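Local coordinates for protein serine proteinase inhibitor A (Sagittaria sagittifolia, PDB 3E8L) that inhibits serine proteinases, probably holding trypsin and chymotrypsin at the same time through two separate reactive sites on a beta-trefoil scaffold, at residues Ala18-Leu23 and Pro28-Gln33. The protein carries 2 engineered substitutions. Numbering follows the deposited sequence.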
# COMPACT_ATOMS: atom_id res chain seq x y z
N ALA A 18 -9.80 -21.34 3.32
CA ALA A 18 -8.88 -20.26 3.62
C ALA A 18 -8.85 -19.25 2.47
O ALA A 18 -8.84 -19.61 1.29
CB ALA A 18 -7.49 -20.81 3.93
N VAL A 19 -8.83 -17.97 2.83
CA VAL A 19 -8.76 -16.91 1.84
C VAL A 19 -7.35 -16.87 1.27
O VAL A 19 -6.36 -16.66 2.00
CB VAL A 19 -9.18 -15.58 2.46
CG1 VAL A 19 -8.89 -14.42 1.48
CG2 VAL A 19 -10.66 -15.63 2.85
N GLN A 20 -7.25 -17.06 -0.03
CA GLN A 20 -5.94 -17.10 -0.67
C GLN A 20 -5.42 -15.73 -1.05
O GLN A 20 -6.18 -14.85 -1.48
CB GLN A 20 -5.96 -18.04 -1.87
CG GLN A 20 -6.12 -19.50 -1.46
CD GLN A 20 -6.57 -20.35 -2.60
OE1 GLN A 20 -6.00 -20.28 -3.69
NE2 GLN A 20 -7.57 -21.16 -2.36
N LEU A 21 -4.11 -15.54 -0.88
CA LEU A 21 -3.44 -14.33 -1.30
C LEU A 21 -3.04 -14.34 -2.77
O LEU A 21 -2.86 -15.40 -3.40
CB LEU A 21 -2.19 -14.08 -0.45
CG LEU A 21 -2.24 -13.45 0.94
CD1 LEU A 21 -3.55 -12.74 1.27
CD2 LEU A 21 -1.91 -14.44 1.97
N ASN A 22 -2.86 -13.15 -3.31
CA ASN A 22 -2.33 -12.99 -4.65
C ASN A 22 -0.80 -13.06 -4.67
O ASN A 22 -0.12 -12.14 -4.24
CB ASN A 22 -2.82 -11.68 -5.27
CG ASN A 22 -1.99 -11.27 -6.46
OD1 ASN A 22 -1.36 -12.12 -7.10
ND2 ASN A 22 -1.99 -9.99 -6.78
N LEU A 23 -0.30 -14.20 -5.13
CA LEU A 23 1.13 -14.47 -5.18
C LEU A 23 1.59 -14.65 -6.61
O LEU A 23 2.54 -15.38 -6.88
CB LEU A 23 1.46 -15.74 -4.38
CG LEU A 23 1.82 -15.58 -2.91
CD1 LEU A 23 0.67 -14.97 -2.13
CD2 LEU A 23 2.21 -16.92 -2.32
N PRO A 28 -6.38 -15.14 -6.92
CA PRO A 28 -7.69 -15.48 -6.39
C PRO A 28 -8.45 -14.21 -6.01
O PRO A 28 -7.85 -13.22 -5.57
CB PRO A 28 -7.35 -16.30 -5.14
CG PRO A 28 -5.84 -16.53 -5.20
CD PRO A 28 -5.31 -15.39 -5.94
N LEU A 29 -9.77 -14.24 -6.19
CA LEU A 29 -10.56 -13.04 -6.00
C LEU A 29 -11.73 -13.32 -5.11
O LEU A 29 -12.30 -14.42 -5.13
CB LEU A 29 -11.05 -12.50 -7.34
CG LEU A 29 -10.04 -11.92 -8.32
CD1 LEU A 29 -10.72 -11.66 -9.67
CD2 LEU A 29 -9.43 -10.65 -7.77
N TYR A 30 -12.07 -12.32 -4.30
CA TYR A 30 -13.18 -12.38 -3.35
C TYR A 30 -13.95 -11.08 -3.41
O TYR A 30 -13.37 -10.02 -3.59
CB TYR A 30 -12.64 -12.60 -1.92
CG TYR A 30 -11.85 -13.89 -1.81
CD1 TYR A 30 -10.51 -13.93 -2.20
CD2 TYR A 30 -12.44 -15.06 -1.38
CE1 TYR A 30 -9.80 -15.10 -2.14
CE2 TYR A 30 -11.72 -16.24 -1.30
CZ TYR A 30 -10.40 -16.26 -1.68
OH TYR A 30 -9.69 -17.43 -1.61
N THR A 31 -15.27 -11.15 -3.30
CA THR A 31 -16.04 -9.97 -2.96
C THR A 31 -16.09 -9.88 -1.44
O THR A 31 -15.90 -10.88 -0.74
CB THR A 31 -17.45 -9.99 -3.59
OG1 THR A 31 -18.15 -11.18 -3.21
CG2 THR A 31 -17.36 -9.92 -5.12
N ILE A 32 -16.32 -8.68 -0.92
CA ILE A 32 -16.43 -8.50 0.52
C ILE A 32 -17.89 -8.14 0.84
O ILE A 32 -18.37 -7.08 0.49
CB ILE A 32 -15.39 -7.45 1.05
CG1 ILE A 32 -13.95 -7.87 0.70
CG2 ILE A 32 -15.55 -7.23 2.53
CD1 ILE A 32 -12.86 -6.85 1.08
N GLN A 33 -18.60 -9.07 1.46
CA GLN A 33 -20.03 -8.89 1.71
C GLN A 33 -20.26 -8.51 3.16
O GLN A 33 -19.62 -9.06 4.04
CB GLN A 33 -20.80 -10.18 1.40
CG GLN A 33 -21.59 -10.17 0.07
CD GLN A 33 -20.69 -10.34 -1.18
OE1 GLN A 33 -19.65 -10.99 -1.12
NE2 GLN A 33 -21.10 -9.75 -2.30
O HOH W 1 -10.91 -19.52 -0.54
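With CG anti to its carbonyl carbon, Tyr30 sends its ring across to the backbone of Val19 and Gln20, while Val19 CG1, anti to its own backbone N (chi1 171°), lies over one face of the ring. CG1 stands 4.0 Å from the centroid of the Tyr30 ring and 18° off the ring normal, a CH-pi contact displaced toward the rim, closest to CE1. At the phenol end, Gln20 N donates to Tyr30 OH over 2.9 Å in a practically straight bond (179°), approaching obliquely to the ring. The same hydroxyl gives its proton to a water in the ring plane, 2.6 Å from Tyr30 OH, and this water in turn donates to Ala18 O at 2.8 Å. In this beta-trefoil of the leguminous Kunitz-type inhibitor family, the contact ties the loop 18-23 to strand 30-34, which pairs antiparallel with strand 179-183; Phe69 and Phe181 pack on Val19 as well. A phenylalanine in place of Tyr30 would probably keep the methyl-on-ring packing but leave Gln20 N without its acceptor and break the water link to Ala18 O. Toward the connecting loop, the side chains of Pro28 and Gln20 cross at about a right angle, Pro28 CG 3.7 Å from Gln20 CB, and Pro28 CD rests 3.5 Å from Leu21 O.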